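Local coordinates for protein haloacid dehalogenase (Pseudomonas aeruginosa, PDB 3UMC) that probably hydrolyses the carbon-halogen bond of L-2-haloacids, as a dehalogenase of the haloacid dehalogenase-like hydrolase superfamily, at residues W116-H130 with L148-W160. Residues are numbered along the deposited sequence; the frame is centred on the assembly and turned at random.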
# COMPACT_ATOMS: atom_id res chain seq x y z
N TRP A 116 6.97 7.51 -17.60
CA TRP A 116 7.31 6.44 -16.69
C TRP A 116 6.14 5.98 -15.87
O TRP A 116 6.33 5.09 -15.11
CB TRP A 116 8.34 6.93 -15.73
CG TRP A 116 9.59 7.21 -16.34
CD1 TRP A 116 10.07 8.44 -16.66
CD2 TRP A 116 10.63 6.29 -16.60
NE1 TRP A 116 11.35 8.33 -17.13
CE2 TRP A 116 11.71 7.01 -17.12
CE3 TRP A 116 10.75 4.90 -16.46
CZ2 TRP A 116 12.91 6.41 -17.53
CZ3 TRP A 116 11.95 4.29 -16.83
CH2 TRP A 116 13.01 5.05 -17.38
N HIS A 117 4.95 6.55 -16.05
CA HIS A 117 3.82 6.25 -15.23
C HIS A 117 2.90 5.28 -15.93
O HIS A 117 1.97 4.74 -15.33
CB HIS A 117 3.08 7.56 -14.89
CG HIS A 117 3.81 8.46 -13.92
ND1 HIS A 117 3.19 8.99 -12.80
CD2 HIS A 117 5.07 8.94 -13.90
CE1 HIS A 117 4.06 9.73 -12.13
NE2 HIS A 117 5.21 9.72 -12.77
N ARG A 118 3.21 4.98 -17.20
CA ARG A 118 2.35 4.11 -17.99
C ARG A 118 3.26 3.08 -18.62
O ARG A 118 3.93 3.39 -19.61
CB ARG A 118 1.65 4.95 -19.06
CG ARG A 118 0.58 5.89 -18.45
CD ARG A 118 -0.25 6.69 -19.51
NE ARG A 118 0.65 7.58 -20.21
CZ ARG A 118 1.16 8.71 -19.71
NH1 ARG A 118 0.85 9.14 -18.49
NH2 ARG A 118 1.99 9.42 -20.45
N LEU A 119 3.35 1.88 -18.04
CA LEU A 119 4.34 0.93 -18.53
C LEU A 119 3.75 -0.42 -18.75
O LEU A 119 3.06 -0.93 -17.88
CB LEU A 119 5.54 0.82 -17.57
CG LEU A 119 6.10 2.11 -17.10
CD1 LEU A 119 6.94 1.86 -15.93
CD2 LEU A 119 6.89 2.91 -18.23
N ARG A 120 4.12 -1.06 -19.87
CA ARG A 120 3.55 -2.28 -20.27
C ARG A 120 4.13 -3.43 -19.42
O ARG A 120 5.32 -3.57 -19.32
CB ARG A 120 3.84 -2.54 -21.75
CG ARG A 120 3.32 -3.91 -22.27
CD ARG A 120 3.60 -4.17 -23.87
NE ARG A 120 2.80 -3.21 -24.63
CZ ARG A 120 3.24 -2.06 -25.16
NH1 ARG A 120 2.36 -1.24 -25.74
NH2 ARG A 120 4.55 -1.72 -25.14
N PRO A 121 3.26 -4.28 -18.92
CA PRO A 121 3.68 -5.51 -18.25
C PRO A 121 4.32 -6.53 -19.23
O PRO A 121 3.81 -6.64 -20.34
CB PRO A 121 2.36 -6.05 -17.72
CG PRO A 121 1.31 -5.52 -18.61
CD PRO A 121 1.78 -4.19 -19.08
N TRP A 122 5.33 -7.31 -18.81
CA TRP A 122 5.67 -8.53 -19.58
C TRP A 122 4.48 -9.47 -19.69
O TRP A 122 3.59 -9.42 -18.84
CB TRP A 122 6.89 -9.25 -19.00
CG TRP A 122 8.13 -8.34 -18.86
CD1 TRP A 122 8.64 -7.88 -17.70
CD2 TRP A 122 8.95 -7.82 -19.88
NE1 TRP A 122 9.73 -7.12 -17.92
CE2 TRP A 122 9.95 -7.05 -19.26
CE3 TRP A 122 8.96 -7.94 -21.28
CZ2 TRP A 122 10.95 -6.40 -19.97
CZ3 TRP A 122 9.96 -7.29 -21.99
CH2 TRP A 122 10.95 -6.55 -21.33
N PRO A 123 4.46 -10.39 -20.70
CA PRO A 123 3.31 -11.28 -20.95
C PRO A 123 2.88 -12.14 -19.80
O PRO A 123 1.69 -12.53 -19.70
CB PRO A 123 3.81 -12.20 -22.06
CG PRO A 123 4.79 -11.31 -22.86
CD PRO A 123 5.47 -10.48 -21.79
N ASP A 124 3.83 -12.43 -18.89
CA ASP A 124 3.58 -13.26 -17.75
C ASP A 124 3.17 -12.48 -16.49
O ASP A 124 2.75 -13.07 -15.49
CB ASP A 124 4.83 -14.08 -17.41
CG ASP A 124 6.06 -13.21 -17.08
OD1 ASP A 124 6.68 -12.63 -18.01
OD2 ASP A 124 6.49 -13.17 -15.93
N THR A 125 3.39 -11.19 -16.48
CA THR A 125 3.36 -10.49 -15.20
C THR A 125 2.00 -10.59 -14.52
O THR A 125 1.89 -11.05 -13.39
CB THR A 125 3.76 -9.02 -15.34
OG1 THR A 125 5.14 -8.95 -15.65
CG2 THR A 125 3.44 -8.20 -14.04
N LEU A 126 0.97 -10.15 -15.23
CA LEU A 126 -0.39 -10.14 -14.71
C LEU A 126 -0.87 -11.50 -14.25
O LEU A 126 -1.36 -11.68 -13.08
CB LEU A 126 -1.37 -9.55 -15.75
CG LEU A 126 -1.55 -8.03 -15.85
CD1 LEU A 126 -0.29 -7.28 -15.56
CD2 LEU A 126 -2.17 -7.49 -17.21
N ALA A 127 -0.67 -12.49 -15.08
CA ALA A 127 -1.19 -13.82 -14.75
C ALA A 127 -0.48 -14.38 -13.55
O ALA A 127 -1.10 -15.06 -12.71
CB ALA A 127 -1.06 -14.82 -15.88
N GLY A 128 0.83 -14.21 -13.56
CA GLY A 128 1.66 -14.73 -12.52
C GLY A 128 1.35 -14.04 -11.19
O GLY A 128 1.29 -14.67 -10.17
N MSE A 129 1.15 -12.73 -11.23
CA MSE A 129 0.82 -12.04 -9.97
C MSE A 129 -0.53 -12.57 -9.41
O MSE A 129 -0.66 -12.84 -8.20
CB MSE A 129 0.84 -10.54 -10.15
CG MSE A 129 2.24 -9.93 -10.23
SE MSE A 129 2.12 -8.04 -10.43
CE MSE A 129 1.80 -7.55 -8.52
N HIS A 130 -1.52 -12.76 -10.32
CA HIS A 130 -2.82 -13.27 -9.92
C HIS A 130 -2.73 -14.62 -9.43
O HIS A 130 -3.49 -14.95 -8.54
CB HIS A 130 -3.87 -13.18 -11.04
CG HIS A 130 -4.45 -11.82 -11.17
ND1 HIS A 130 -5.17 -11.25 -10.14
CD2 HIS A 130 -4.33 -10.89 -12.12
CE1 HIS A 130 -5.52 -10.03 -10.51
NE2 HIS A 130 -5.01 -9.78 -11.70
N LEU A 148 3.97 7.61 -8.24
CA LEU A 148 4.38 7.04 -9.55
C LEU A 148 3.97 5.55 -9.63
O LEU A 148 3.38 5.11 -10.60
CB LEU A 148 5.93 7.16 -9.69
CG LEU A 148 6.55 6.83 -11.06
CD1 LEU A 148 7.92 7.56 -11.24
CD2 LEU A 148 6.73 5.33 -11.26
N MSE A 149 4.21 4.81 -8.54
CA MSE A 149 3.86 3.38 -8.51
C MSE A 149 2.36 3.12 -8.49
O MSE A 149 1.89 2.05 -8.95
CB MSE A 149 4.53 2.70 -7.33
CG MSE A 149 5.98 2.46 -7.49
SE MSE A 149 6.25 0.97 -8.84
CE MSE A 149 7.11 2.19 -10.06
N LEU A 150 1.60 4.08 -7.99
CA LEU A 150 0.15 3.97 -8.05
C LEU A 150 -0.36 4.04 -9.49
O LEU A 150 -1.22 3.22 -9.88
CB LEU A 150 -0.50 5.07 -7.20
CG LEU A 150 -0.64 4.90 -5.69
CD1 LEU A 150 -0.75 6.24 -4.96
CD2 LEU A 150 -1.87 4.20 -5.48
N ASP A 151 0.17 4.97 -10.27
CA ASP A 151 -0.13 5.13 -11.71
C ASP A 151 0.35 3.91 -12.49
O ASP A 151 -0.37 3.37 -13.36
CB ASP A 151 0.56 6.38 -12.29
CG ASP A 151 -0.19 7.67 -12.05
OD1 ASP A 151 -1.32 7.62 -11.57
OD2 ASP A 151 0.37 8.76 -12.34
N VAL A 152 1.57 3.46 -12.22
CA VAL A 152 2.05 2.23 -12.90
C VAL A 152 1.17 1.04 -12.61
O VAL A 152 0.83 0.25 -13.53
CB VAL A 152 3.50 1.96 -12.59
CG1 VAL A 152 3.99 0.57 -13.06
CG2 VAL A 152 4.36 3.09 -13.15
N ALA A 153 0.76 0.89 -11.34
CA ALA A 153 -0.17 -0.15 -10.95
C ALA A 153 -1.50 -0.11 -11.73
O ALA A 153 -2.01 -1.16 -12.18
CB ALA A 153 -0.52 -0.05 -9.39
N ARG A 154 -2.12 1.06 -11.81
CA ARG A 154 -3.43 1.17 -12.42
C ARG A 154 -3.36 0.98 -13.95
O ARG A 154 -4.25 0.45 -14.52
CB ARG A 154 -4.04 2.56 -12.25
CG ARG A 154 -4.72 2.78 -10.97
CD ARG A 154 -6.03 2.00 -10.84
NE ARG A 154 -6.73 2.48 -9.64
CZ ARG A 154 -7.47 3.58 -9.58
NH1 ARG A 154 -7.68 4.33 -10.67
NH2 ARG A 154 -8.07 3.89 -8.47
N HIS A 155 -2.32 1.46 -14.59
CA HIS A 155 -2.22 1.32 -16.05
C HIS A 155 -2.09 -0.14 -16.44
O HIS A 155 -2.85 -0.67 -17.28
CB HIS A 155 -1.04 2.11 -16.56
CG HIS A 155 -0.92 2.09 -18.05
ND1 HIS A 155 0.03 1.34 -18.72
CD2 HIS A 155 -1.69 2.66 -19.01
CE1 HIS A 155 -0.13 1.50 -20.03
NE2 HIS A 155 -1.19 2.27 -20.23
N ALA A 156 -1.17 -0.81 -15.76
CA ALA A 156 -0.88 -2.22 -16.02
C ALA A 156 -1.81 -3.22 -15.40
O ALA A 156 -1.70 -4.39 -15.70
CB ALA A 156 0.60 -2.53 -15.58
N GLY A 157 -2.64 -2.82 -14.43
CA GLY A 157 -3.47 -3.74 -13.69
C GLY A 157 -2.74 -4.61 -12.63
O GLY A 157 -3.16 -5.70 -12.30
N LEU A 158 -1.65 -4.14 -12.08
CA LEU A 158 -0.93 -4.92 -11.07
C LEU A 158 -1.76 -5.05 -9.76
O LEU A 158 -2.18 -4.05 -9.16
CB LEU A 158 0.41 -4.24 -10.85
CG LEU A 158 1.28 -4.00 -12.10
CD1 LEU A 158 2.68 -3.55 -11.66
CD2 LEU A 158 1.40 -5.25 -12.99
N PRO A 159 -2.06 -6.26 -9.33
CA PRO A 159 -2.89 -6.47 -8.15
C PRO A 159 -2.04 -6.58 -6.86
O PRO A 159 -1.91 -7.67 -6.34
CB PRO A 159 -3.52 -7.80 -8.45
CG PRO A 159 -2.30 -8.58 -9.10
CD PRO A 159 -1.75 -7.51 -10.03
N TRP A 160 -1.56 -5.44 -6.35
CA TRP A 160 -0.77 -5.32 -5.14
C TRP A 160 -1.64 -5.42 -3.90
O TRP A 160 -2.75 -4.91 -3.88
CB TRP A 160 -0.11 -3.94 -5.07
CG TRP A 160 0.86 -3.66 -6.11
CD1 TRP A 160 0.81 -2.62 -7.01
CD2 TRP A 160 2.01 -4.43 -6.45
NE1 TRP A 160 1.91 -2.66 -7.84
CE2 TRP A 160 2.64 -3.78 -7.54
CE3 TRP A 160 2.63 -5.53 -5.89
CZ2 TRP A 160 3.83 -4.22 -8.06
CZ3 TRP A 160 3.80 -5.94 -6.37
CH2 TRP A 160 4.40 -5.32 -7.49
O HOH W 1 2.21 0.79 -15.80
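His117 and Val152 bring the backbones closest, 5.0 Å between their CA atoms, and from there 116-130 runs beside helix 148-156 and the loop after it, Pro121 level with Ala156 and Met129 with Pro159. In this haloacid dehalogenase-like fold the chain here probably returns from the helical cap, as in related L-2-haloacid dehalogenases, through short strand 120-121 paired with 34-35, to a helix of the Rossmann-like core. At the cap end, His117 ND1 donates to Asp151 OD2 (2.9 Å, 168°), almost in the ring plane and to the oxygen's anti lone pair. Leu148, its CG anti to the backbone N (chi1 -171°), reaches over one face of this imidazole. NE2 bonds Asp86 OD1, and the two bonds together hold the ring's rotation. One helical turn after Asp151, Arg118 CB makes a CH-pi contact over the centre of the His155 ring, 3.9 Å from the centroid. A water bridges the segments, accepting from Leu119 N and donating to Val152 O, each at 2.7 Å. The helix ends at Ala156, Gly157 leaving it with positive phi, and beyond it the contact is largely apolar. Leu158 CD2 meets Leu126 CD1 and Thr125 CG2, both at 3.7 Å, and Pro159, centre of an inverse gamma turn, sets its CG over a face of the His130 ring, whose ND1 is bonded to Lys133. The selenium of selenomethionine Met129 packs against Leu158 CD2; the bend at chi3 (80°) then turns the terminal methyl onto the indole of Trp160, a Met-aromatic contact in which CE lies over the ring face, 3.4 Å from the centroid of the six-membered ring and nearest to CZ3.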